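Local coordinates for protein beta-galactosidase (Geobacillus stearothermophilus, PDB 4OIF) that probably hydrolyses terminal non-reducing beta-D-galactose residues of beta-D-galactosides, as an intracellular, zinc-containing GH42 glycosidase that assembles as a trimer, at residues E412-Y417 against K469-P474; D262-Q267 against Y438-V443; F525-I530 against A591-G596; N408-V413 against A632-E637. All blocks are in the same frame, centred on the assembly; numbering follows the deposited sequence.

Contact 1 (E412-Y417 against K469-P474)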
loop_
_atom_site.group_PDB
_atom_site.type_symbol
_atom_site.label_atom_id
_atom_site.label_comp_id
_atom_site.label_asym_id
_atom_site.label_seq_id
_atom_site.Cartn_x
_atom_site.Cartn_y
_atom_site.Cartn_z
ATOM N N GLU A 412 43.808 1.762 7.453
ATOM C CA GLU A 412 44.307 0.391 7.526
ATOM C C GLU A 412 43.173 -0.618 7.531
ATOM O O GLU A 412 43.406 -1.828 7.569
ATOM C CB GLU A 412 45.150 0.201 8.774
ATOM C CG GLU A 412 46.295 1.166 8.870
ATOM C CD GLU A 412 47.089 0.959 10.119
ATOM O OE1 GLU A 412 46.545 1.236 11.208
ATOM O OE2 GLU A 412 48.244 0.504 10.010
ATOM N N VAL A 413 41.948 -0.101 7.510
ATOM C CA VAL A 413 40.757 -0.930 7.565
ATOM C C VAL A 413 39.865 -0.634 6.377
ATOM O O VAL A 413 39.580 0.526 6.056
ATOM C CB VAL A 413 39.957 -0.720 8.873
ATOM C CG1 VAL A 413 38.786 -1.674 8.934
ATOM C CG2 VAL A 413 40.858 -0.929 10.075
ATOM N N ALA A 414 39.430 -1.705 5.724
ATOM C CA ALA A 414 38.562 -1.589 4.576
ATOM C C ALA A 414 37.293 -2.404 4.790
ATOM O O ALA A 414 37.347 -3.497 5.342
ATOM C CB ALA A 414 39.292 -2.041 3.319
ATOM N N ILE A 415 36.158 -1.848 4.369
ATOM C CA ILE A 415 34.906 -2.592 4.260
ATOM C C ILE A 415 34.524 -2.742 2.773
ATOM O O ILE A 415 34.386 -1.763 2.053
ATOM C CB ILE A 415 33.770 -1.898 5.021
ATOM C CG1 ILE A 415 34.095 -1.822 6.510
ATOM C CG2 ILE A 415 32.435 -2.612 4.767
ATOM C CD1 ILE A 415 32.992 -1.188 7.355
ATOM N N LEU A 416 34.372 -3.971 2.310
ATOM C CA LEU A 416 34.093 -4.220 0.910
ATOM C C LEU A 416 32.586 -4.179 0.641
ATOM O O LEU A 416 31.801 -4.867 1.293
ATOM C CB LEU A 416 34.697 -5.563 0.487
ATOM C CG LEU A 416 34.430 -6.100 -0.918
ATOM C CD1 LEU A 416 34.958 -5.172 -1.966
ATOM C CD2 LEU A 416 35.051 -7.490 -1.069
ATOM N N TYR A 417 32.209 -3.330 -0.308
ATOM C CA TYR A 417 30.841 -3.179 -0.760
ATOM C C TYR A 417 30.781 -3.467 -2.262
ATOM O O TYR A 417 31.720 -3.151 -2.990
ATOM C CB TYR A 417 30.341 -1.770 -0.464
ATOM C CG TYR A 417 28.996 -1.451 -1.070
ATOM C CD1 TYR A 417 27.833 -1.973 -0.523
ATOM C CD2 TYR A 417 28.885 -0.612 -2.178
ATOM C CE1 TYR A 417 26.592 -1.675 -1.056
ATOM C CE2 TYR A 417 27.645 -0.313 -2.726
ATOM C CZ TYR A 417 26.497 -0.851 -2.153
ATOM O OH TYR A 417 25.243 -0.588 -2.665
ATOM N N LYS A 469 45.188 -3.855 6.363
ATOM C CA LYS A 469 45.477 -4.905 7.336
ATOM C C LYS A 469 44.253 -5.772 7.546
ATOM O O LYS A 469 44.341 -6.980 7.731
ATOM C CB LYS A 469 45.888 -4.321 8.685
ATOM C CG LYS A 469 47.212 -3.576 8.747
ATOM C CD LYS A 469 47.436 -3.152 10.195
ATOM C CE LYS A 469 48.815 -2.582 10.446
ATOM N NZ LYS A 469 48.832 -1.975 11.815
ATOM N N LEU A 470 43.105 -5.110 7.541
ATOM C CA LEU A 470 41.849 -5.725 7.884
ATOM C C LEU A 470 40.847 -5.403 6.800
ATOM O O LEU A 470 40.582 -4.229 6.528
ATOM C CB LEU A 470 41.361 -5.226 9.237
ATOM C CG LEU A 470 39.973 -5.695 9.672
ATOM C CD1 LEU A 470 39.874 -7.217 9.724
ATOM C CD2 LEU A 470 39.603 -5.088 11.012
ATOM N N LEU A 471 40.338 -6.454 6.161
ATOM C CA LEU A 471 39.302 -6.349 5.145
ATOM C C LEU A 471 38.024 -7.049 5.616
ATOM O O LEU A 471 38.022 -8.240 5.934
ATOM C CB LEU A 471 39.774 -6.943 3.818
ATOM C CG LEU A 471 38.713 -6.910 2.711
ATOM C CD1 LEU A 471 38.237 -5.488 2.474
ATOM C CD2 LEU A 471 39.239 -7.510 1.425
ATOM N N ILE A 472 36.941 -6.285 5.656
ATOM C CA ILE A 472 35.651 -6.754 6.128
ATOM C C ILE A 472 34.665 -6.835 4.960
ATOM O O ILE A 472 34.282 -5.821 4.392
ATOM C CB ILE A 472 35.113 -5.815 7.239
ATOM C CG1 ILE A 472 36.075 -5.820 8.431
ATOM C CG2 ILE A 472 33.693 -6.194 7.668
ATOM C CD1 ILE A 472 35.805 -4.732 9.454
ATOM N N ALA A 473 34.266 -8.048 4.595
ATOM C CA ALA A 473 33.358 -8.260 3.466
ATOM C C ALA A 473 32.102 -9.027 3.880
ATOM O O ALA A 473 32.004 -10.229 3.653
ATOM C CB ALA A 473 34.076 -9.006 2.353
ATOM N N PRO A 474 31.133 -8.335 4.488
ATOM C CA PRO A 474 29.931 -9.015 4.987
ATOM C C PRO A 474 28.914 -9.322 3.884
ATOM O O PRO A 474 28.777 -8.531 2.936
ATOM C CB PRO A 474 29.344 -8.008 5.982
ATOM C CG PRO A 474 30.368 -6.929 6.126
ATOM C CD PRO A 474 31.168 -6.921 4.874
HETATM O O HOH W 1 30.087 -7.070 1.070
#

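Contact 2 (D262-Q267 against Y438-V443)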
loop_
_atom_site.group_PDB
_atom_site.type_symbol
_atom_site.label_atom_id
_atom_site.label_comp_id
_atom_site.label_asym_id
_atom_site.label_seq_id
_atom_site.Cartn_x
_atom_site.Cartn_y
_atom_site.Cartn_z
ATOM N N ASP A 262 17.895 5.330 5.116
ATOM C CA ASP A 262 19.054 4.782 5.802
ATOM C C ASP A 262 20.336 5.265 5.169
ATOM O O ASP A 262 21.423 4.821 5.548
ATOM C CB ASP A 262 19.012 3.251 5.813
ATOM C CG ASP A 262 18.232 2.706 6.991
ATOM O OD1 ASP A 262 18.353 3.287 8.095
ATOM O OD2 ASP A 262 17.497 1.708 6.818
ATOM N N LEU A 263 20.209 6.189 4.222
ATOM C CA LEU A 263 21.378 6.751 3.572
ATOM C C LEU A 263 22.277 5.644 3.033
ATOM O O LEU A 263 23.466 5.589 3.337
ATOM C CB LEU A 263 22.164 7.639 4.543
ATOM C CG LEU A 263 21.641 9.054 4.774
ATOM C CD1 LEU A 263 22.611 9.827 5.637
ATOM C CD2 LEU A 263 21.410 9.775 3.449
ATOM N N ILE A 264 21.693 4.740 2.260
ATOM C CA ILE A 264 22.448 3.646 1.676
ATOM C C ILE A 264 22.986 4.106 0.331
ATOM O O ILE A 264 22.559 5.135 -0.187
ATOM C CB ILE A 264 21.580 2.391 1.526
ATOM C CG1 ILE A 264 20.539 2.594 0.423
ATOM C CG2 ILE A 264 20.919 2.053 2.865
ATOM C CD1 ILE A 264 19.582 1.453 0.276
ATOM N N PRO A 265 23.960 3.381 -0.219
ATOM C CA PRO A 265 24.433 3.837 -1.526
ATOM C C PRO A 265 23.297 3.868 -2.533
ATOM O O PRO A 265 22.397 3.022 -2.455
ATOM C CB PRO A 265 25.480 2.790 -1.905
ATOM C CG PRO A 265 25.956 2.251 -0.602
ATOM C CD PRO A 265 24.816 2.331 0.357
ATOM N N PHE A 266 23.321 4.849 -3.431
ATOM C CA PHE A 266 22.334 4.931 -4.493
ATOM C C PHE A 266 22.286 3.582 -5.207
ATOM O O PHE A 266 23.333 3.004 -5.525
ATOM C CB PHE A 266 22.670 6.066 -5.462
ATOM C CG PHE A 266 21.719 6.183 -6.610
ATOM C CD1 PHE A 266 20.376 6.459 -6.390
ATOM C CD2 PHE A 266 22.164 6.034 -7.917
ATOM C CE1 PHE A 266 19.491 6.571 -7.452
ATOM C CE2 PHE A 266 21.287 6.150 -8.985
ATOM C CZ PHE A 266 19.946 6.415 -8.749
ATOM N N GLN A 267 21.073 3.069 -5.416
ATOM C CA GLN A 267 20.895 1.721 -5.929
ATOM C C GLN A 267 20.661 1.690 -7.424
ATOM O O GLN A 267 20.736 0.629 -8.034
ATOM C CB GLN A 267 19.735 1.028 -5.215
ATOM C CG GLN A 267 20.077 0.582 -3.806
ATOM C CD GLN A 267 21.440 -0.073 -3.760
ATOM O OE1 GLN A 267 21.614 -1.204 -4.227
ATOM N NE2 GLN A 267 22.429 0.648 -3.227
ATOM N N TYR A 438 21.513 -5.335 3.415
ATOM C CA TYR A 438 22.938 -5.473 3.117
ATOM C C TYR A 438 23.759 -4.218 3.497
ATOM O O TYR A 438 24.675 -4.307 4.340
ATOM C CB TYR A 438 23.101 -5.853 1.624
ATOM C CG TYR A 438 24.512 -5.801 1.060
ATOM C CD1 TYR A 438 25.526 -6.594 1.591
ATOM C CD2 TYR A 438 24.821 -4.983 -0.017
ATOM C CE1 TYR A 438 26.802 -6.557 1.080
ATOM C CE2 TYR A 438 26.098 -4.943 -0.537
ATOM C CZ TYR A 438 27.086 -5.731 0.018
ATOM O OH TYR A 438 28.367 -5.704 -0.484
ATOM N N PRO A 439 23.429 -3.047 2.912
ATOM C CA PRO A 439 24.211 -1.857 3.261
ATOM C C PRO A 439 24.159 -1.522 4.756
ATOM O O PRO A 439 25.200 -1.191 5.358
ATOM C CB PRO A 439 23.555 -0.750 2.425
ATOM C CG PRO A 439 22.196 -1.255 2.121
ATOM C CD PRO A 439 22.357 -2.717 1.954
ATOM N N GLN A 440 22.972 -1.630 5.343
ATOM C CA GLN A 440 22.805 -1.442 6.782
ATOM C C GLN A 440 23.740 -2.350 7.581
ATOM O O GLN A 440 24.377 -1.915 8.551
ATOM C CB GLN A 440 21.353 -1.696 7.194
ATOM C CG GLN A 440 20.345 -0.682 6.639
ATOM C CD GLN A 440 19.712 -1.118 5.324
ATOM O OE1 GLN A 440 20.234 -1.984 4.616
ATOM N NE2 GLN A 440 18.571 -0.524 4.998
ATOM N N THR A 441 23.819 -3.611 7.165
ATOM C CA THR A 441 24.683 -4.598 7.808
ATOM C C THR A 441 26.136 -4.126 7.762
ATOM O O THR A 441 26.865 -4.120 8.788
ATOM C CB THR A 441 24.541 -5.990 7.128
ATOM O OG1 THR A 441 23.189 -6.449 7.257
ATOM C CG2 THR A 441 25.469 -7.017 7.760
ATOM N N LEU A 442 26.555 -3.707 6.571
ATOM C CA LEU A 442 27.881 -3.102 6.471
ATOM C C LEU A 442 28.068 -1.991 7.516
ATOM O O LEU A 442 29.078 -1.976 8.231
ATOM C CB LEU A 442 28.127 -2.558 5.082
ATOM C CG LEU A 442 28.753 -3.573 4.144
ATOM C CD1 LEU A 442 27.826 -4.758 3.937
ATOM C CD2 LEU A 442 29.063 -2.883 2.829
ATOM N N VAL A 443 27.086 -1.092 7.633
ATOM C CA VAL A 443 27.170 -0.036 8.645
ATOM C C VAL A 443 27.316 -0.617 10.072
ATOM O O VAL A 443 28.021 -0.055 10.919
ATOM C CB VAL A 443 25.949 0.900 8.567
ATOM C CG1 VAL A 443 26.018 1.965 9.633
ATOM C CG2 VAL A 443 25.884 1.545 7.212
#

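Contact 3 (F525-I530 against A591-G596)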
loop_
_atom_site.group_PDB
_atom_site.type_symbol
_atom_site.label_atom_id
_atom_site.label_comp_id
_atom_site.label_asym_id
_atom_site.label_seq_id
_atom_site.Cartn_x
_atom_site.Cartn_y
_atom_site.Cartn_z
ATOM N N PHE A 525 39.047 -20.094 5.166
ATOM C CA PHE A 525 38.354 -19.966 6.441
ATOM C C PHE A 525 38.434 -21.237 7.286
ATOM O O PHE A 525 38.062 -21.231 8.454
ATOM C CB PHE A 525 36.888 -19.584 6.200
ATOM C CG PHE A 525 36.707 -18.186 5.678
ATOM C CD1 PHE A 525 36.580 -17.112 6.559
ATOM C CD2 PHE A 525 36.683 -17.941 4.309
ATOM C CE1 PHE A 525 36.426 -15.812 6.085
ATOM C CE2 PHE A 525 36.520 -16.646 3.826
ATOM C CZ PHE A 525 36.396 -15.576 4.717
ATOM N N GLY A 526 38.907 -22.329 6.692
ATOM C CA GLY A 526 39.014 -23.585 7.416
ATOM C C GLY A 526 37.675 -24.103 7.911
ATOM O O GLY A 526 37.595 -24.799 8.912
ATOM N N MET A 527 36.619 -23.750 7.194
ATOM C CA MET A 527 35.273 -24.206 7.500
ATOM C C MET A 527 34.405 -24.031 6.252
ATOM O O MET A 527 34.899 -23.586 5.210
ATOM C CB MET A 527 34.682 -23.443 8.704
ATOM C CG MET A 527 34.900 -21.938 8.700
ATOM S SD MET A 527 33.979 -21.029 7.430
ATOM C CE MET A 527 32.273 -21.260 7.919
ATOM N N GLU A 528 33.129 -24.395 6.343
ATOM C CA GLU A 528 32.172 -24.018 5.300
ATOM C C GLU A 528 30.763 -23.911 5.855
ATOM O O GLU A 528 30.413 -24.583 6.833
ATOM C CB GLU A 528 32.203 -25.007 4.139
ATOM C CG GLU A 528 31.989 -26.454 4.524
ATOM C CD GLU A 528 32.125 -27.389 3.329
ATOM O OE1 GLU A 528 31.547 -27.091 2.257
ATOM O OE2 GLU A 528 32.822 -28.416 3.461
ATOM N N PRO A 529 29.949 -23.041 5.254
ATOM C CA PRO A 529 28.548 -22.973 5.682
ATOM C C PRO A 529 27.758 -24.097 5.022
ATOM O O PRO A 529 27.997 -24.376 3.846
ATOM C CB PRO A 529 28.098 -21.598 5.181
ATOM C CG PRO A 529 28.954 -21.346 3.970
ATOM C CD PRO A 529 30.262 -22.063 4.194
ATOM N N ILE A 530 26.848 -24.751 5.730
ATOM C CA ILE A 530 26.028 -25.726 5.027
ATOM C C ILE A 530 24.549 -25.381 5.051
ATOM O O ILE A 530 23.785 -25.943 4.281
ATOM C CB ILE A 530 26.231 -27.149 5.579
ATOM C CG1 ILE A 530 25.746 -27.260 7.018
ATOM C CG2 ILE A 530 27.699 -27.540 5.496
ATOM C CD1 ILE A 530 25.993 -28.638 7.615
ATOM N N ALA A 591 41.570 -15.552 8.526
ATOM C CA ALA A 591 40.215 -15.418 8.024
ATOM C C ALA A 591 39.211 -15.791 9.108
ATOM O O ALA A 591 39.239 -16.891 9.659
ATOM C CB ALA A 591 40.020 -16.276 6.772
ATOM N N TYR A 592 38.338 -14.842 9.418
ATOM C CA TYR A 592 37.270 -15.016 10.390
ATOM C C TYR A 592 35.894 -15.129 9.715
ATOM O O TYR A 592 35.586 -14.388 8.777
ATOM C CB TYR A 592 37.234 -13.836 11.359
ATOM C CG TYR A 592 38.455 -13.666 12.217
ATOM C CD1 TYR A 592 39.634 -13.164 11.686
ATOM C CD2 TYR A 592 38.419 -13.969 13.573
ATOM C CE1 TYR A 592 40.752 -12.997 12.471
ATOM C CE2 TYR A 592 39.528 -13.791 14.368
ATOM C CZ TYR A 592 40.693 -13.306 13.811
ATOM O OH TYR A 592 41.806 -13.130 14.589
ATOM N N TYR A 593 35.056 -16.029 10.220
ATOM C CA TYR A 593 33.689 -16.143 9.738
ATOM C C TYR A 593 32.719 -15.908 10.879
ATOM O O TYR A 593 32.817 -16.555 11.929
ATOM C CB TYR A 593 33.453 -17.517 9.109
ATOM C CG TYR A 593 32.147 -17.647 8.355
ATOM C CD1 TYR A 593 31.024 -18.214 8.959
ATOM C CD2 TYR A 593 32.038 -17.222 7.026
ATOM C CE1 TYR A 593 29.819 -18.350 8.258
ATOM C CE2 TYR A 593 30.833 -17.345 6.318
ATOM C CZ TYR A 593 29.730 -17.911 6.940
ATOM O OH TYR A 593 28.541 -18.041 6.253
ATOM N N ILE A 594 31.790 -14.979 10.678
ATOM C CA ILE A 594 30.759 -14.719 11.675
ATOM C C ILE A 594 29.424 -15.276 11.194
ATOM O O ILE A 594 28.831 -14.742 10.252
ATOM C CB ILE A 594 30.605 -13.218 11.969
ATOM C CG1 ILE A 594 31.902 -12.643 12.551
ATOM C CG2 ILE A 594 29.463 -13.020 12.928
ATOM C CD1 ILE A 594 31.990 -11.142 12.513
ATOM N N GLY A 595 28.949 -16.345 11.835
ATOM C CA GLY A 595 27.830 -17.113 11.297
ATOM C C GLY A 595 26.430 -16.541 11.472
ATOM O O GLY A 595 25.499 -16.909 10.747
ATOM N N GLY A 596 26.265 -15.654 12.445
ATOM C CA GLY A 596 24.948 -15.140 12.750
ATOM C C GLY A 596 24.965 -13.637 12.834
ATOM O O GLY A 596 26.027 -13.027 12.921
HETATM O O HOH W 2 37.331 -18.861 9.980
#

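Contact 4 (N408-V413 against A632-E637)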
loop_
_atom_site.group_PDB
_atom_site.type_symbol
_atom_site.label_atom_id
_atom_site.label_comp_id
_atom_site.label_asym_id
_atom_site.label_seq_id
_atom_site.Cartn_x
_atom_site.Cartn_y
_atom_site.Cartn_z
ATOM N N ASN A 408 44.748 13.875 2.096
ATOM C CA ASN A 408 44.128 12.556 2.100
ATOM C C ASN A 408 44.070 11.968 3.505
ATOM O O ASN A 408 44.345 12.666 4.491
ATOM C CB ASN A 408 44.881 11.625 1.152
ATOM C CG ASN A 408 44.789 12.086 -0.304
ATOM O OD1 ASN A 408 43.740 11.947 -0.949
ATOM N ND2 ASN A 408 45.881 12.642 -0.824
ATOM N N ARG A 409 43.694 10.696 3.606
ATOM C CA ARG A 409 43.520 10.073 4.916
ATOM C C ARG A 409 43.509 8.558 4.823
ATOM O O ARG A 409 42.449 7.925 4.896
ATOM C CB ARG A 409 42.234 10.552 5.585
ATOM C CG ARG A 409 41.053 10.768 4.644
ATOM C CD ARG A 409 39.776 10.899 5.443
ATOM N NE ARG A 409 39.441 9.625 6.069
ATOM C CZ ARG A 409 38.681 9.497 7.148
ATOM N NH1 ARG A 409 38.185 10.573 7.740
ATOM N NH2 ARG A 409 38.422 8.290 7.638
ATOM N N PRO A 410 44.701 7.970 4.687
ATOM C CA PRO A 410 44.845 6.533 4.464
ATOM C C PRO A 410 44.287 5.743 5.632
ATOM O O PRO A 410 44.423 6.144 6.788
ATOM C CB PRO A 410 46.363 6.342 4.333
ATOM C CG PRO A 410 46.901 7.704 4.012
ATOM C CD PRO A 410 46.008 8.641 4.782
ATOM N N ALA A 411 43.648 4.627 5.319
ATOM C CA ALA A 411 43.063 3.786 6.346
ATOM C C ALA A 411 43.708 2.409 6.297
ATOM O O ALA A 411 44.115 1.948 5.234
ATOM C CB ALA A 411 41.537 3.688 6.159
ATOM N N GLU A 412 43.808 1.762 7.453
ATOM C CA GLU A 412 44.307 0.391 7.526
ATOM C C GLU A 412 43.173 -0.618 7.531
ATOM O O GLU A 412 43.406 -1.828 7.569
ATOM C CB GLU A 412 45.150 0.201 8.774
ATOM C CG GLU A 412 46.295 1.166 8.870
ATOM C CD GLU A 412 47.089 0.959 10.119
ATOM O OE1 GLU A 412 46.545 1.236 11.208
ATOM O OE2 GLU A 412 48.244 0.504 10.010
ATOM N N VAL A 413 41.948 -0.101 7.510
ATOM C CA VAL A 413 40.757 -0.930 7.565
ATOM C C VAL A 413 39.865 -0.634 6.377
ATOM O O VAL A 413 39.580 0.526 6.056
ATOM C CB VAL A 413 39.957 -0.720 8.873
ATOM C CG1 VAL A 413 38.786 -1.674 8.934
ATOM C CG2 VAL A 413 40.858 -0.929 10.075
ATOM N N ALA A 632 40.184 12.431 11.150
ATOM C CA ALA A 632 41.332 13.233 10.740
ATOM C C ALA A 632 41.679 13.198 9.246
ATOM O O ALA A 632 41.368 12.247 8.522
ATOM C CB ALA A 632 42.535 12.809 11.535
ATOM N N ARG A 633 42.345 14.253 8.797
ATOM C CA ARG A 633 42.991 14.253 7.494
ATOM C C ARG A 633 44.468 14.533 7.690
ATOM O O ARG A 633 44.855 15.212 8.623
ATOM C CB ARG A 633 42.339 15.270 6.569
ATOM C CG ARG A 633 40.920 14.855 6.221
ATOM C CD ARG A 633 40.222 15.853 5.376
ATOM N NE ARG A 633 40.807 15.948 4.048
ATOM C CZ ARG A 633 40.283 16.687 3.083
ATOM N NH1 ARG A 633 39.172 17.373 3.329
ATOM N NH2 ARG A 633 40.863 16.743 1.889
ATOM N N GLN A 634 45.302 13.978 6.827
ATOM C CA GLN A 634 46.727 14.015 7.074
ATOM C C GLN A 634 47.473 14.721 5.961
ATOM O O GLN A 634 47.341 14.371 4.789
ATOM C CB GLN A 634 47.257 12.593 7.259
ATOM C CG GLN A 634 46.418 11.776 8.220
ATOM C CD GLN A 634 47.136 10.548 8.744
ATOM O OE1 GLN A 634 46.991 9.451 8.209
ATOM N NE2 GLN A 634 47.909 10.727 9.803
ATOM N N ALA A 635 48.248 15.731 6.343
ATOM C CA ALA A 635 49.125 16.452 5.427
ATOM C C ALA A 635 50.562 15.946 5.613
ATOM O O ALA A 635 50.837 15.218 6.567
ATOM C CB ALA A 635 49.029 17.948 5.680
ATOM N N PRO A 636 51.479 16.300 4.695
ATOM C CA PRO A 636 52.862 15.859 4.913
ATOM C C PRO A 636 53.414 16.364 6.242
ATOM O O PRO A 636 54.004 15.604 7.007
ATOM C CB PRO A 636 53.620 16.486 3.741
ATOM C CG PRO A 636 52.595 16.697 2.685
ATOM C CD PRO A 636 51.325 17.017 3.413
ATOM N N GLU A 637 53.181 17.643 6.512
ATOM C CA GLU A 637 53.714 18.307 7.688
ATOM C C GLU A 637 52.865 18.154 8.954
ATOM O O GLU A 637 53.380 18.347 10.055
ATOM C CB GLU A 637 53.905 19.797 7.391
ATOM C CG GLU A 637 52.611 20.602 7.244
ATOM C CD GLU A 637 51.966 20.481 5.863
ATOM O OE1 GLU A 637 52.354 19.585 5.090
ATOM O OE2 GLU A 637 51.070 21.297 5.552
HETATM O O HOH W 3 47.614 14.577 2.205
#

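Contact 1 (E412-Y417 against K469-P474)
Strands 413-416 and 470-473 run side by side as a parallel ladder in the beta sheet of the trimerisation domain. Their axes approach to 4.6 Å with N-to-C directions 18° apart, and strands 456-459 and 496-500 continue the sheet beyond them. The middle is tight. Ala414 N points almost straight at Leu470 O (169° at the hydrogen), and the parallel pattern continues through Ile472 N to Ala414 O at 2.8 Å and Leu416 N to Ile472 O. Val413 lies alongside Leu470 and Ile415 alongside Ile472 on one face, where helix 438-451 packs Tyr446 on Ile415 and Phe449 on Leu470 and Ile472. On the other face, CD1 of Leu471, whose CG is anti to the backbone N, swings back to within 3.7 Å of Ala414 CB.

At the N-terminal end Glu412 and Lys469 are partly exposed and the contact loosens. Extended beyond CG, their side chains run side by side in the same direction, so that their ends come together, OE2 to NZ at 3.1 Å, in a salt bridge whose hydrogen bond is weak; NZ is also bonded to Leu614 O. The backbone still bonds there, but less neatly: Glu412 O is shared by Lys469 N (3.0 Å, bent) and the more distant Leu470 N. At the C-terminal end one water donates to Leu416 O at 2.8 Å and to Pro474 O at 2.7 Å.

Contact 2 (D262-Q267 against Y438-V443)
A bulged loop of the TIM barrel domain meets the N-terminal turn of helix 438-451 from the trimerisation domain. Residues 262-267 follow barrel strand 252-259, and Leu263 and Ile264 both face Asp259, which makes a G1 beta bulge.

The polar half of the contact can be followed along Gln440. From CB the chain leaves with CG anti to the carbonyl carbon, and CG lies 3.7 Å from Asp262 OD2. A bend at chi2 (93°) then carries CD past the methyl CG2 of Ile264, and the amide ends with NE2 3.1 Å from Asp262 OD2. This bond is nearly straight, 176° at the hydrogen. The acceptor lies in the amide plane, yet the donor sits above the carboxylate plane, and the two planes stand 82° apart. Asp262 also forms salt bridges, OD1 with Lys302 and OD2 with Arg437, so the amide joins a carboxylate that is probably held ionised. An alanine in place of Gln440 would remove this amide and would probably loosen the hold of the helix turn on Asp262.

The apolar half centres on Pro439. Ile264 comes obliquely across its ring, with CG1 in the crowded position between the backbone N and carbonyl carbon and CG2 reaching Pro439 CG at 3.6 Å. Beside it, Pro265 CD lies 3.9 Å from Pro439 CB.

Contact 3 (F525-I530 against A591-G596)
Met527 starts with CG in the crowded position between the backbone N and the carbonyl carbon (chi1 44°) and bends again at chi2 and chi3, while Tyr593 has CG anti to its backbone N; the two chains therefore cross at about a right angle. The result is a Met-aromatic contact. Met527 CE rests over one ring face, 3.7 Å from the Tyr593 centroid in a CH-pi geometry, and SD stays oblique at 4.5 Å from that centroid. Pro529 CB approaches the far end of the same tyrosine, 3.7 Å from OH. Between these two strand residues, Glu528 forms a salt bridge with Arg382 of the second subunit.

The Phe525 ring is met twice. Ala591 CB sits over one face, 3.9 Å from the centroid and 24° off the normal, whereas Tyr592 O lies at the edge, 3.2 Å from CE1. The backbones are linked through a water that donates to both Phe525 O and Ala591 O.

Phe525 closes helix 519-525, and Gly526, with positive phi, turns the chain into strand 527-534, which pairs with strand 555-561. The contact thus packs this two-stranded sheet against strand 589-594, which lies between strands 496-500 and 579-586 in the large mixed sheet, with helix 600-613 packing on Tyr592.

Contact 4 (N408-V413 against A632-E637)
Arg409 and Arg633 cross at about a right angle where the loop between helix 386-399 and strand 413-416 passes strand 628-634, an edge strand of the antiparallel C-terminal sheet. Their guanidinium planes are turned 48° apart and the two NE atoms stay 6.8 Å from each other, so the like charges do not meet; only the aliphatic parts touch, Arg409 CD to Arg633 CG at 4.2 Å.

Arg409 leaves the backbone with CG in the crowded position (chi1 37°) and wraps round the carbonyl of Ala632, whose O lies 3.5 Å from CB and 3.7 Å from NH1. The guanidinium bonds elsewhere, NH1 to Ala351 O and Gln631 OE1. Arg633 goes another way, to a salt bridge with Asp355 and to the carbonyl of Thr407. An alanine at Arg409 would remove the guanidinium with its bonds to Ala351 O and Gln631 OE1, and would probably loosen the loop's hold on strand 628-634 and on the end of helix 341-351.

Pro410 CD lies obliquely against Gln634 OE1, while NE2 of the same amide bonds to Asp639 OD1. One direct bond spans the backbones: Gln634 N to Asn408 O at 2.8 Å, 178° at the hydrogen and nearly along the C=O axis. A water bridges Asn408 N and Gln634 O (2.6 Å to the latter). Backbone polarity thus pairs the segments; Arg633 is probably balanced by Asp355, while Arg409 is met by neutral oxygens, and the two like charges are kept apart.

Overall arrangement
From the N terminus, contact 2 opens first, in the TIM barrel domain at 262-267. Contacts 4 and 1 then open from one continuous run of chain, sharing Glu412 and Val413. Contact 2 closes at 438-443, tying the barrel to the trimerisation domain, before contact 1 closes its sheet pairing at 469-474, so these two cross; they also touch, Tyr417 OH lying 3.1 Å from Gln267 NE2. Contact 3 opens and closes later, within the trimerisation domain, reaching the same sheet as contact 1 with centres about 16 Å apart. It is nested inside the long loop that contact 4 closes at 632-637, joining the C-terminal domain. Contacts 2 and 4 cross as well.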